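Local structure of nonribosomal peptide synthase (Streptomyces sp. MJ635-86F5, 5JJP) at residues Pro309-Gln317 and Val342-Leu353; Ala331-Val339 and Leu385-Tyr394. The protein activates an aliphatic beta-amino acid by ATP-dependent adenylation, probably for transfer to the phosphopantetheine arm of a carrier protein. All blocks are in the same frame, centred on the assembly; numbering follows the deposited sequence.

Interaction 1 of 2, residues Pro309-Gln317 and Val342-Leu353; sequences PLGDLRELQ and VPDPLPADLERL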
ATOM      1  N   PRO A 309      -4.548 -21.419   4.064  1.00 64.01           N
ATOM      2  CA  PRO A 309      -4.786 -22.883   4.011  1.00 59.23           C
ATOM      3  C   PRO A 309      -5.604 -23.285   2.756  1.00 52.89           C
ATOM      4  O   PRO A 309      -6.661 -22.692   2.478  1.00 49.83           O
ATOM      5  CB  PRO A 309      -5.581 -23.165   5.303  1.00 61.28           C
ATOM      6  CG  PRO A 309      -5.347 -21.983   6.184  1.00 63.08           C
ATOM      7  CD  PRO A 309      -5.123 -20.810   5.279  1.00 65.09           C
ATOM      8  N   LEU A 310      -5.127 -24.263   1.996  1.00 42.91           N
ATOM      9  CA  LEU A 310      -5.710 -24.523   0.681  1.00 46.27           C
ATOM     10  C   LEU A 310      -7.158 -25.021   0.737  1.00 43.71           C
ATOM     11  O   LEU A 310      -7.943 -24.772  -0.156  1.00 38.77           O
ATOM     12  CB  LEU A 310      -4.810 -25.466  -0.131  1.00 47.43           C
ATOM     13  CG  LEU A 310      -3.734 -24.776  -0.974  1.00 49.82           C
ATOM     14  CD1 LEU A 310      -2.949 -23.762  -0.158  1.00 56.45           C
ATOM     15  CD2 LEU A 310      -2.771 -25.787  -1.567  1.00 49.21           C
ATOM     16  N   GLY A 311      -7.507 -25.696   1.817  1.00 46.03           N
ATOM     17  CA  GLY A 311      -8.859 -26.188   2.004  1.00 46.44           C
ATOM     18  C   GLY A 311      -9.839 -25.042   2.067  1.00 45.16           C
ATOM     19  O   GLY A 311     -10.899 -25.098   1.460  1.00 47.15           O
ATOM     20  N   ASP A 312      -9.455 -23.993   2.786  1.00 42.82           N
ATOM     21  CA  ASP A 312     -10.280 -22.809   2.913  1.00 44.01           C
ATOM     22  C   ASP A 312     -10.506 -22.169   1.538  1.00 38.26           C
ATOM     23  O   ASP A 312     -11.620 -21.794   1.181  1.00 33.54           O
ATOM     24  CB  ASP A 312      -9.613 -21.808   3.880  1.00 52.86           C
ATOM     25  CG  ASP A 312      -9.652 -22.262   5.371  1.00 56.95           C
ATOM     26  OD1 ASP A 312     -10.257 -23.299   5.695  1.00 58.83           O
ATOM     27  OD2 ASP A 312      -9.062 -21.558   6.227  1.00 67.70           O
ATOM     28  N   LEU A 313      -9.433 -22.070   0.754  1.00 36.65           N
ATOM     29  CA  LEU A 313      -9.480 -21.449  -0.565  1.00 33.46           C
ATOM     30  C   LEU A 313     -10.429 -22.186  -1.488  1.00 32.26           C
ATOM     31  O   LEU A 313     -11.263 -21.559  -2.152  1.00 27.32           O
ATOM     32  CB  LEU A 313      -8.085 -21.426  -1.182  1.00 35.96           C
ATOM     33  CG  LEU A 313      -7.862 -20.734  -2.534  1.00 36.55           C
ATOM     34  CD1 LEU A 313      -8.623 -19.423  -2.659  1.00 38.64           C
ATOM     35  CD2 LEU A 313      -6.380 -20.455  -2.684  1.00 37.24           C
ATOM     36  N   ARG A 314     -10.287 -23.513  -1.519  1.00 31.17           N
ATOM     37  CA  ARG A 314     -11.173 -24.373  -2.302  1.00 35.64           C
ATOM     38  C   ARG A 314     -12.636 -24.158  -1.917  1.00 33.06           C
ATOM     39  O   ARG A 314     -13.517 -24.031  -2.758  1.00 35.30           O
ATOM     40  CB  ARG A 314     -10.808 -25.854  -2.085  1.00 36.33           C
ATOM     41  CG  ARG A 314      -9.525 -26.323  -2.752  1.00 37.38           C
ATOM     42  CD  ARG A 314      -9.436 -27.857  -2.841  1.00 36.01           C
ATOM     43  NE  ARG A 314      -8.206 -28.324  -3.485  1.00 34.51           N
ATOM     44  CZ  ARG A 314      -7.040 -28.560  -2.864  1.00 40.68           C
ATOM     45  NH1 ARG A 314      -6.887 -28.343  -1.563  1.00 41.55           N
ATOM     46  NH2 ARG A 314      -5.975 -28.987  -3.555  1.00 45.46           N
ATOM     47  N   GLU A 315     -12.874 -24.097  -0.620  1.00 34.44           N
ATOM     48  CA  GLU A 315     -14.198 -23.837  -0.102  1.00 36.01           C
ATOM     49  C   GLU A 315     -14.689 -22.488  -0.644  1.00 31.91           C
ATOM     50  O   GLU A 315     -15.795 -22.387  -1.203  1.00 28.50           O
ATOM     51  CB  GLU A 315     -14.159 -23.868   1.426  1.00 41.76           C
ATOM     52  CG  GLU A 315     -15.388 -24.474   2.092  1.00 47.01           C
ATOM     53  CD  GLU A 315     -15.202 -24.665   3.601  1.00 54.31           C
ATOM     54  OE1 GLU A 315     -16.202 -24.502   4.340  1.00 55.10           O
ATOM     55  OE2 GLU A 315     -14.050 -24.901   4.053  1.00 55.79           O
ATOM     56  N   LEU A 316     -13.836 -21.472  -0.542  1.00 29.96           N
ATOM     57  CA  LEU A 316     -14.169 -20.116  -1.073  1.00 29.84           C
ATOM     58  C   LEU A 316     -14.439 -20.088  -2.577  1.00 29.81           C
ATOM     59  O   LEU A 316     -15.465 -19.530  -2.988  1.00 26.28           O
ATOM     60  CB  LEU A 316     -13.093 -19.081  -0.720  1.00 28.40           C
ATOM     61  CG  LEU A 316     -13.366 -17.626  -1.145  1.00 29.72           C
ATOM     62  CD1 LEU A 316     -14.545 -17.045  -0.377  1.00 29.27           C
ATOM     63  CD2 LEU A 316     -12.116 -16.761  -0.931  1.00 28.90           C
ATOM     64  N   GLN A 317     -13.578 -20.735  -3.381  1.00 28.16           N
ATOM     65  CA  GLN A 317     -13.882 -20.903  -4.811  1.00 30.88           C
ATOM     66  C   GLN A 317     -15.247 -21.540  -5.040  1.00 28.42           C
ATOM     67  O   GLN A 317     -16.002 -21.132  -5.929  1.00 33.16           O
ATOM     68  CB  GLN A 317     -12.853 -21.789  -5.481  1.00 33.63           C
ATOM     69  CG  GLN A 317     -11.496 -21.172  -5.627  1.00 37.22           C
ATOM     70  CD  GLN A 317     -10.526 -22.078  -6.360  1.00 41.71           C
ATOM     71  OE1 GLN A 317     -10.317 -23.247  -5.988  1.00 47.28           O
ATOM     72  NE2 GLN A 317      -9.924 -21.547  -7.417  1.00 44.72           N
ATOM     73  N   VAL A 342      -4.834 -17.556  -9.008  1.00 26.92           N
ATOM     74  CA  VAL A 342      -5.217 -18.827  -8.402  1.00 24.59           C
ATOM     75  C   VAL A 342      -6.037 -19.641  -9.423  1.00 24.38           C
ATOM     76  O   VAL A 342      -7.029 -19.162  -9.945  1.00 18.50           O
ATOM     77  CB  VAL A 342      -6.062 -18.550  -7.139  1.00 26.52           C
ATOM     78  CG1 VAL A 342      -6.619 -19.828  -6.543  1.00 28.87           C
ATOM     79  CG2 VAL A 342      -5.211 -17.836  -6.092  1.00 27.69           C
ATOM     80  N   PRO A 343      -5.591 -20.870  -9.757  1.00 27.71           N
ATOM     81  CA  PRO A 343      -6.353 -21.642 -10.758  1.00 28.56           C
ATOM     82  C   PRO A 343      -7.719 -22.032 -10.214  1.00 30.55           C
ATOM     83  O   PRO A 343      -7.829 -22.296  -9.008  1.00 25.04           O
ATOM     84  CB  PRO A 343      -5.495 -22.888 -10.999  1.00 28.79           C
ATOM     85  CG  PRO A 343      -4.297 -22.760 -10.138  1.00 28.18           C
ATOM     86  CD  PRO A 343      -4.383 -21.549  -9.282  1.00 27.06           C
ATOM     87  N   ASP A 344      -8.737 -22.010 -11.078  1.00 32.78           N
ATOM     88  CA  ASP A 344     -10.097 -22.452 -10.735  1.00 36.92           C
ATOM     89  C   ASP A 344     -10.515 -23.523 -11.717  1.00 36.45           C
ATOM     90  O   ASP A 344     -10.664 -23.264 -12.895  1.00 37.47           O
ATOM     91  CB  ASP A 344     -11.124 -21.287 -10.768  1.00 38.47           C
ATOM     92  CG  ASP A 344     -12.523 -21.680 -10.180  1.00 42.88           C
ATOM     93  OD1 ASP A 344     -13.522 -20.920 -10.366  1.00 45.12           O
ATOM     94  OD2 ASP A 344     -12.628 -22.747  -9.511  1.00 41.42           O
ATOM     95  N   PRO A 345     -10.704 -24.747 -11.237  1.00 40.27           N
ATOM     96  CA  PRO A 345     -10.562 -25.156  -9.868  1.00 38.84           C
ATOM     97  C   PRO A 345      -9.119 -25.441  -9.515  1.00 38.43           C
ATOM     98  O   PRO A 345      -8.255 -25.669 -10.369  1.00 37.73           O
ATOM     99  CB  PRO A 345     -11.417 -26.421  -9.809  1.00 42.72           C
ATOM    100  CG  PRO A 345     -11.245 -27.022 -11.168  1.00 41.77           C
ATOM    101  CD  PRO A 345     -11.038 -25.879 -12.119  1.00 40.77           C
ATOM    102  N   LEU A 346      -8.866 -25.399  -8.230  1.00 41.72           N
ATOM    103  CA  LEU A 346      -7.568 -25.722  -7.674  1.00 45.62           C
ATOM    104  C   LEU A 346      -7.398 -27.243  -7.698  1.00 47.45           C
ATOM    105  O   LEU A 346      -8.224 -27.944  -7.121  1.00 49.82           O
ATOM    106  CB  LEU A 346      -7.555 -25.189  -6.241  1.00 48.18           C
ATOM    107  CG  LEU A 346      -6.271 -24.665  -5.636  1.00 49.03           C
ATOM    108  CD1 LEU A 346      -5.760 -23.519  -6.474  1.00 48.97           C
ATOM    109  CD2 LEU A 346      -6.543 -24.191  -4.220  1.00 47.43           C
ATOM    110  N   PRO A 347      -6.368 -27.766  -8.389  1.00 47.75           N
ATOM    111  CA  PRO A 347      -6.177 -29.225  -8.426  1.00 49.82           C
ATOM    112  C   PRO A 347      -6.167 -29.834  -7.035  1.00 50.51           C
ATOM    113  O   PRO A 347      -5.683 -29.215  -6.096  1.00 39.07           O
ATOM    114  CB  PRO A 347      -4.808 -29.399  -9.113  1.00 52.56           C
ATOM    115  CG  PRO A 347      -4.624 -28.153  -9.928  1.00 55.11           C
ATOM    116  CD  PRO A 347      -5.315 -27.056  -9.139  1.00 53.88           C
ATOM    117  N   ALA A 348      -6.727 -31.040  -6.915  1.00 61.41           N
ATOM    118  CA  ALA A 348      -6.901 -31.697  -5.606  1.00 65.89           C
ATOM    119  C   ALA A 348      -5.548 -32.108  -4.988  1.00 63.34           C
ATOM    120  O   ALA A 348      -5.368 -32.044  -3.784  1.00 57.71           O
ATOM    121  CB  ALA A 348      -7.824 -32.906  -5.732  1.00 65.13           C
ATOM    122  N   ASP A 349      -4.599 -32.496  -5.833  1.00 66.17           N
ATOM    123  CA  ASP A 349      -3.258 -32.913  -5.384  1.00 69.74           C
ATOM    124  C   ASP A 349      -2.344 -31.741  -4.969  1.00 67.78           C
ATOM    125  O   ASP A 349      -1.343 -31.944  -4.287  1.00 59.94           O
ATOM    126  CB  ASP A 349      -2.555 -33.737  -6.482  1.00 74.09           C
ATOM    127  CG  ASP A 349      -2.545 -33.025  -7.837  1.00 75.71           C
ATOM    128  OD1 ASP A 349      -3.652 -32.730  -8.346  1.00 72.52           O
ATOM    129  OD2 ASP A 349      -1.446 -32.751  -8.374  1.00 71.34           O
ATOM    130  N   LEU A 350      -2.700 -30.525  -5.371  1.00 66.56           N
ATOM    131  CA  LEU A 350      -1.852 -29.356  -5.144  1.00 62.70           C
ATOM    132  C   LEU A 350      -1.655 -29.064  -3.656  1.00 65.66           C
ATOM    133  O   LEU A 350      -2.621 -28.895  -2.904  1.00 68.57           O
ATOM    134  CB  LEU A 350      -2.464 -28.134  -5.820  1.00 62.01           C
ATOM    135  CG  LEU A 350      -1.502 -26.958  -5.957  1.00 59.81           C
ATOM    136  CD1 LEU A 350      -0.535 -27.161  -7.133  1.00 58.44           C
ATOM    137  CD2 LEU A 350      -2.323 -25.686  -6.121  1.00 57.38           C
ATOM    138  N   GLU A 351      -0.402 -28.948  -3.244  1.00 68.17           N
ATOM    139  CA  GLU A 351      -0.085 -28.779  -1.824  1.00 65.62           C
ATOM    140  C   GLU A 351       0.386 -27.377  -1.441  1.00 59.22           C
ATOM    141  O   GLU A 351       0.240 -26.965  -0.293  1.00 52.66           O
ATOM    142  CB  GLU A 351       0.993 -29.776  -1.440  1.00 76.60           C
ATOM    143  CG  GLU A 351       0.774 -31.162  -2.033  1.00 83.67           C
ATOM    144  CD  GLU A 351       1.604 -32.215  -1.341  1.00 86.24           C
ATOM    145  OE1 GLU A 351       2.504 -32.782  -2.001  1.00 87.77           O
ATOM    146  OE2 GLU A 351       1.367 -32.439  -0.127  1.00 77.03           O
ATOM    147  N   ARG A 352       0.919 -26.648  -2.423  1.00 54.64           N
ATOM    148  CA  ARG A 352       1.536 -25.336  -2.216  1.00 49.32           C
ATOM    149  C   ARG A 352       1.252 -24.445  -3.414  1.00 43.83           C
ATOM    150  O   ARG A 352       1.597 -24.797  -4.540  1.00 41.23           O
ATOM    151  CB  ARG A 352       3.057 -25.462  -2.034  1.00 53.48           C
ATOM    152  CG  ARG A 352       3.724 -24.149  -1.653  1.00 57.72           C
ATOM    153  CD  ARG A 352       5.203 -24.303  -1.353  1.00 62.28           C
ATOM    154  NE  ARG A 352       5.477 -24.733   0.019  1.00 67.26           N
ATOM    155  CZ  ARG A 352       5.726 -25.978   0.407  1.00 69.21           C
ATOM    156  NH1 ARG A 352       5.737 -26.988  -0.464  1.00 76.37           N
ATOM    157  NH2 ARG A 352       5.977 -26.212   1.687  1.00 63.28           N
ATOM    158  N   LEU A 353       0.656 -23.284  -3.168  1.00 39.81           N
ATOM    159  CA  LEU A 353       0.398 -22.293  -4.218  1.00 37.41           C
ATOM    160  C   LEU A 353       1.713 -21.635  -4.645  1.00 33.33           C
ATOM    161  O   LEU A 353       2.510 -21.236  -3.804  1.00 33.25           O
ATOM    162  CB  LEU A 353      -0.536 -21.236  -3.667  1.00 40.89           C
ATOM    163  CG  LEU A 353      -1.766 -20.835  -4.465  1.00 42.59           C
ATOM    164  CD1 LEU A 353      -2.629 -22.023  -4.821  1.00 42.74           C
ATOM    165  CD2 LEU A 353      -2.543 -19.869  -3.593  1.00 46.11           C
TER
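Gln317 reaches along the loop 342-353 and illustrates how one amide can meet two backbone groups. Its CB passes Asp344 OD2 at 4.1 Å, and the extended chain (chi2 -177°) carries CD to lie near both that oxygen and Pro343 O. At the tip the amide divides its work. NE2 donates to Pro343 O at 2.7 Å, with the acceptor lying in the plane of the Gln317 amide. OE1 rests against Leu346 CB and accepts a weak bond from Leu346 N (3.4 Å). The amide thus bridges Pro343 O and Leu346 N, on either side in sequence of the cis peptide before Pro345, while the Asp344 side chain runs past it in the opposite direction.

One helical turn earlier, Arg314 crosses Leu346 at about a right angle, CG lying 3.9 Å from Leu346 CD2. Its NH2 donates to Pro347 O at 2.6 Å and more weakly to Leu350 O; NE is buried without a partner. The oxygens of Leu346, Pro347 and Leu350 lie at the guanidinium edge near its plane, and the Pro347 bond fixes how the group is turned. Leu313 is swung away from its own amide nitrogen (chi1 -176°), and its CD2 meets Val342 CG1 (3.9 Å) and Leu353 CD2 tip to tip and lies against Leu346 CD2. Leu310 CD2 lies 3.4 Å from Leu350 O.

Helix 310-319 forms the beta-alpha-beta crossover between parallel strands 300-304 and 324-329, and Leu313 packs on their Phe303 and Ile325. Leu316 turns to Ile285 of helix 282-287, whereas Val342 follows edge strand 338-341 and bonds through its backbone to Ile325.

Interaction 2 of 2, residues Ala331-Val339 and Leu385-Tyr394; sequences ATESMAASV and LRSPALFSGY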
ATOM      1  N   ALA A 331       6.686  -7.944   0.442  1.00 20.79           N
ATOM      2  CA  ALA A 331       6.850  -7.271   1.695  1.00 19.28           C
ATOM      3  C   ALA A 331       6.811  -5.757   1.583  1.00 18.11           C
ATOM      4  O   ALA A 331       6.862  -5.161   0.495  1.00 15.21           O
ATOM      5  CB  ALA A 331       8.167  -7.699   2.324  1.00 20.20           C
ATOM      6  N   THR A 332       6.761  -5.130   2.745  1.00 17.97           N
ATOM      7  CA  THR A 332       6.839  -3.690   2.821  1.00 19.45           C
ATOM      8  C   THR A 332       7.990  -3.074   2.045  1.00 18.96           C
ATOM      9  O   THR A 332       7.867  -1.970   1.509  1.00 16.42           O
ATOM     10  CB  THR A 332       6.970  -3.272   4.268  1.00 21.38           C
ATOM     11  OG1 THR A 332       5.914  -3.893   5.000  1.00 22.18           O
ATOM     12  CG2 THR A 332       6.866  -1.742   4.397  1.00 22.34           C
ATOM     13  N   GLU A 333       9.126  -3.770   2.028  1.00 20.08           N
ATOM     14  CA  GLU A 333      10.294  -3.232   1.380  1.00 19.55           C
ATOM     15  C   GLU A 333      10.101  -2.989  -0.083  1.00 19.01           C
ATOM     16  O   GLU A 333      10.903  -2.237  -0.658  1.00 20.71           O
ATOM     17  CB  GLU A 333      11.518  -4.110   1.618  1.00 20.30           C
ATOM     18  CG  GLU A 333      12.157  -3.914   3.010  1.00 22.36           C
ATOM     19  CD  GLU A 333      11.503  -4.778   4.108  1.00 23.03           C
ATOM     20  OE1 GLU A 333      10.396  -5.329   3.879  1.00 22.75           O
ATOM     21  OE2 GLU A 333      12.141  -4.945   5.178  1.00 22.51           O
ATOM     22  N   SER A 334       9.126  -3.628  -0.714  1.00 20.56           N
ATOM     23  CA  SER A 334       8.821  -3.330  -2.136  1.00 25.24           C
ATOM     24  C   SER A 334       7.333  -3.068  -2.398  1.00 25.96           C
ATOM     25  O   SER A 334       6.908  -2.907  -3.553  1.00 25.15           O
ATOM     26  CB  SER A 334       9.262  -4.454  -3.064  1.00 23.46           C
ATOM     27  OG  SER A 334       8.608  -5.656  -2.713  1.00 29.67           O
ATOM     28  N   MET A 335       6.585  -2.959  -1.306  1.00 27.83           N
ATOM     29  CA  MET A 335       5.117  -3.060  -1.280  1.00 26.11           C
ATOM     30  C   MET A 335       4.623  -4.429  -1.642  1.00 24.30           C
ATOM     31  O   MET A 335       3.918  -5.032  -0.858  1.00 24.40           O
ATOM     32  CB  MET A 335       4.434  -1.978  -2.115  1.00 26.69           C
ATOM     33  CG  MET A 335       2.921  -2.031  -1.949  1.00 27.76           C
ATOM     34  SD  MET A 335       2.101  -0.455  -2.285  1.00 32.05           S
ATOM     35  CE  MET A 335       2.084   0.331  -0.658  1.00 33.87           C
ATOM     36  N   ALA A 336       5.007  -4.926  -2.819  1.00 26.21           N
ATOM     37  CA  ALA A 336       4.762  -6.301  -3.229  1.00 27.77           C
ATOM     38  C   ALA A 336       5.760  -6.642  -4.306  1.00 29.78           C
ATOM     39  O   ALA A 336       6.525  -5.778  -4.734  1.00 35.04           O
ATOM     40  CB  ALA A 336       3.335  -6.510  -3.752  1.00 27.02           C
ATOM     41  N   ALA A 337       5.783  -7.915  -4.712  1.00 28.82           N
ATOM     42  CA  ALA A 337       6.822  -8.434  -5.601  1.00 25.90           C
ATOM     43  C   ALA A 337       6.241  -9.286  -6.720  1.00 25.34           C
ATOM     44  O   ALA A 337       6.808  -9.346  -7.804  1.00 26.71           O
ATOM     45  CB  ALA A 337       7.870  -9.221  -4.779  1.00 24.70           C
ATOM     46  N   SER A 338       5.168 -10.017  -6.457  1.00 24.48           N
ATOM     47  CA  SER A 338       4.574 -10.868  -7.483  1.00 24.86           C
ATOM     48  C   SER A 338       3.108 -11.017  -7.268  1.00 25.26           C
ATOM     49  O   SER A 338       2.610 -10.956  -6.144  1.00 24.28           O
ATOM     50  CB  SER A 338       5.202 -12.270  -7.496  1.00 24.07           C
ATOM     51  OG  SER A 338       4.681 -13.059  -6.439  1.00 23.53           O
ATOM     52  N   VAL A 339       2.414 -11.262  -8.375  1.00 29.67           N
ATOM     53  CA  VAL A 339       0.977 -11.461  -8.353  1.00 29.59           C
ATOM     54  C   VAL A 339       0.637 -12.614  -9.271  1.00 28.38           C
ATOM     55  O   VAL A 339       1.073 -12.672 -10.383  1.00 26.29           O
ATOM     56  CB  VAL A 339       0.192 -10.188  -8.748  1.00 31.40           C
ATOM     57  CG1 VAL A 339       0.500  -9.763 -10.169  1.00 31.36           C
ATOM     58  CG2 VAL A 339      -1.310 -10.435  -8.581  1.00 31.17           C
ATOM     59  N   LEU A 385      15.345  -9.976  -4.738  1.00 21.35           N
ATOM     60  CA  LEU A 385      14.424  -9.222  -5.603  1.00 18.83           C
ATOM     61  C   LEU A 385      15.148  -8.058  -6.289  1.00 16.76           C
ATOM     62  O   LEU A 385      15.738  -7.200  -5.653  1.00 15.12           O
ATOM     63  CB  LEU A 385      13.254  -8.741  -4.792  1.00 18.40           C
ATOM     64  CG  LEU A 385      12.215  -7.873  -5.471  1.00 19.06           C
ATOM     65  CD1 LEU A 385      11.369  -8.593  -6.505  1.00 18.12           C
ATOM     66  CD2 LEU A 385      11.323  -7.340  -4.374  1.00 18.94           C
ATOM     67  N   ARG A 386      15.112  -8.084  -7.613  1.00 15.72           N
ATOM     68  CA  ARG A 386      15.630  -7.060  -8.447  1.00 15.58           C
ATOM     69  C   ARG A 386      14.397  -6.265  -8.928  1.00 17.26           C
ATOM     70  O   ARG A 386      13.559  -6.789  -9.645  1.00 16.85           O
ATOM     71  CB  ARG A 386      16.352  -7.702  -9.629  1.00 15.95           C
ATOM     72  CG  ARG A 386      16.986  -6.739 -10.602  1.00 15.72           C
ATOM     73  CD  ARG A 386      17.537  -7.465 -11.809  1.00 17.01           C
ATOM     74  NE  ARG A 386      18.448  -8.553 -11.426  1.00 18.93           N
ATOM     75  CZ  ARG A 386      19.762  -8.383 -11.238  1.00 19.06           C
ATOM     76  NH1 ARG A 386      20.338  -7.196 -11.376  1.00 17.18           N
ATOM     77  NH2 ARG A 386      20.494  -9.417 -10.927  1.00 21.77           N
ATOM     78  N   SER A 387      14.307  -4.991  -8.567  1.00 18.00           N
ATOM     79  CA  SER A 387      13.135  -4.223  -8.889  1.00 17.00           C
ATOM     80  C   SER A 387      13.326  -2.725  -8.713  1.00 16.24           C
ATOM     81  O   SER A 387      13.895  -2.292  -7.708  1.00 16.48           O
ATOM     82  CB  SER A 387      12.002  -4.670  -7.947  1.00 18.01           C
ATOM     83  OG  SER A 387      10.861  -3.813  -8.031  1.00 17.69           O
ATOM     84  N   PRO A 388      12.681  -1.934  -9.582  1.00 15.26           N
ATOM     85  CA  PRO A 388      12.628  -0.512  -9.361  1.00 15.41           C
ATOM     86  C   PRO A 388      11.775  -0.052  -8.168  1.00 14.56           C
ATOM     87  O   PRO A 388      11.842   1.106  -7.762  1.00 13.49           O
ATOM     88  CB  PRO A 388      12.031  -0.000 -10.684  1.00 15.85           C
ATOM     89  CG  PRO A 388      11.154  -1.096 -11.174  1.00 14.90           C
ATOM     90  CD  PRO A 388      11.869  -2.337 -10.751  1.00 15.18           C
ATOM     91  N   ALA A 389      10.982  -0.950  -7.615  1.00 15.51           N
ATOM     92  CA  ALA A 389      10.106  -0.632  -6.491  1.00 15.35           C
ATOM     93  C   ALA A 389      10.706  -0.795  -5.102  1.00 15.03           C
ATOM     94  O   ALA A 389      10.012  -0.620  -4.101  1.00 18.66           O
ATOM     95  CB  ALA A 389       8.848  -1.448  -6.618  1.00 16.41           C
ATOM     96  N   LEU A 390      11.994  -1.010  -5.000  1.00 14.19           N
ATOM     97  CA  LEU A 390      12.618  -1.173  -3.695  1.00 14.06           C
ATOM     98  C   LEU A 390      12.672   0.099  -2.866  1.00 13.87           C
ATOM     99  O   LEU A 390      12.861   1.220  -3.384  1.00 11.38           O
ATOM    100  CB  LEU A 390      14.027  -1.733  -3.842  1.00 14.47           C
ATOM    101  CG  LEU A 390      14.077  -3.134  -4.485  1.00 16.12           C
ATOM    102  CD1 LEU A 390      15.479  -3.541  -4.835  1.00 16.73           C
ATOM    103  CD2 LEU A 390      13.446  -4.174  -3.582  1.00 16.49           C
ATOM    104  N   PHE A 391      12.461  -0.120  -1.553  1.00 14.20           N
ATOM    105  CA  PHE A 391      12.698   0.876  -0.515  1.00 14.78           C
ATOM    106  C   PHE A 391      14.108   1.454  -0.623  1.00 16.12           C
ATOM    107  O   PHE A 391      14.970   0.879  -1.310  1.00 15.29           O
ATOM    108  CB  PHE A 391      12.422   0.300   0.877  1.00 14.63           C
ATOM    109  CG  PHE A 391      13.506  -0.585   1.419  1.00 14.00           C
ATOM    110  CD1 PHE A 391      13.961  -1.707   0.710  1.00 13.76           C
ATOM    111  CD2 PHE A 391      14.087  -0.314   2.653  1.00 13.07           C
ATOM    112  CE1 PHE A 391      14.957  -2.540   1.241  1.00 12.60           C
ATOM    113  CE2 PHE A 391      15.079  -1.138   3.165  1.00 11.81           C
ATOM    114  CZ  PHE A 391      15.521  -2.213   2.449  1.00 11.74           C
ATOM    115  N   SER A 392      14.304   2.645  -0.072  1.00 16.18           N
ATOM    116  CA  SER A 392      15.598   3.333  -0.168  1.00 17.31           C
ATOM    117  C   SER A 392      16.552   2.941   0.945  1.00 17.00           C
ATOM    118  O   SER A 392      17.748   3.168   0.831  1.00 15.50           O
ATOM    119  CB  SER A 392      15.410   4.841  -0.109  1.00 18.31           C
ATOM    120  OG  SER A 392      14.585   5.220  -1.201  1.00 21.48           O
ATOM    121  N   GLY A 393      15.990   2.427   2.042  1.00 17.87           N
ATOM    122  CA  GLY A 393      16.786   1.991   3.157  1.00 17.29           C
ATOM    123  C   GLY A 393      15.959   1.954   4.391  1.00 18.31           C
ATOM    124  O   GLY A 393      14.784   2.350   4.383  1.00 20.49           O
ATOM    125  N   TYR A 394      16.572   1.526   5.480  1.00 18.19           N
ATOM    126  CA  TYR A 394      15.929   1.566   6.773  1.00 18.14           C
ATOM    127  C   TYR A 394      16.355   2.851   7.474  1.00 17.23           C
ATOM    128  O   TYR A 394      17.532   3.208   7.474  1.00 16.72           O
ATOM    129  CB  TYR A 394      16.365   0.380   7.598  1.00 20.65           C
ATOM    130  CG  TYR A 394      15.922  -0.952   7.055  1.00 20.98           C
ATOM    131  CD1 TYR A 394      14.561  -1.305   7.069  1.00 22.88           C
ATOM    132  CD2 TYR A 394      16.840  -1.878   6.548  1.00 20.82           C
ATOM    133  CE1 TYR A 394      14.128  -2.538   6.598  1.00 21.76           C
ATOM    134  CE2 TYR A 394      16.417  -3.097   6.045  1.00 21.98           C
ATOM    135  CZ  TYR A 394      15.050  -3.420   6.057  1.00 22.39           C
ATOM    136  OH  TYR A 394      14.580  -4.633   5.579  1.00 23.16           O
TER
HETATM  137  O   HOH W   1       7.094  -0.037  -3.572  1.00 23.88           O
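Two aromatic rings, Phe391 and Tyr394, receive the side chain of Glu333 in different ways. Over the centre of one face of the Phe391 ring lies Glu333 CG, 3.6 Å from the centroid, in a CH-pi contact. The Tyr394 ring carries Phe391 CE2 over one face and takes Glu333 OE2 at its edge, in plane, where the hydroxyl OH donates to OE2. By sequence, Ala331-Glu333 ends core motif A5 of adenylation domains in the ANL superfamily, and 385-394 falls in A6; in relatives, A5 lines the adenylate site. The contact therefore brings two family motifs together inside the protein.

The bond between Tyr394 OH and Glu333 OE2 is modelled very short, 2.5 Å, so its exact length is doubtful. A bend at chi2 (86°) lets the glutamate meet both rings, with its carboxylate standing 88° from either ring plane. Phe391 also meets Phe419 edge-to-face, and Lys195 makes a cation-pi contact with Tyr394.

The backbones join where Phe391 N donates to Glu333 O at 2.8 Å. Beside it, Ser334 CA makes a CH...O contact with Ala389 O. Leu385 closes the other end, its CD2 3.6 Å from Ser334 OG and its CD1 4.0 Å from Ala337 CB. Ala337 and Ser338 together face Tyr329 as a classic beta bulge, at the start of the edge strand 338-341.

On the opposing segment, a type I turn from Ser387 to Leu390 presents the Ala389 carbonyl. Within it Ser387 OG accepts from Ala389 N at 2.9 Å, an ST turn. A water 3.0 Å from Ala389 O reaches Ser334 O as well, the latter link being weak.

Followed from the N terminus, the chain runs through 309-317, 331-339, 342-353 and 385-394, so the two contacts cross rather than nest. Interaction 1 closes a loop of 24 residues that contains strand 324-329 and the first segment of interaction 2. Interaction 2 then closes a loop of 45 residues enclosing 342-353. The contact centres lie about 27 Å apart, with strand 338-341 leading from one to the other. Interaction 1 ties the crossover helix 310-319 to the loop that leaves edge strand 338-341; interaction 2 joins the loop between strands 324-329 and 338-341 to the connection from strand 381-386 to strand 393-394, and so to two antiparallel sheets.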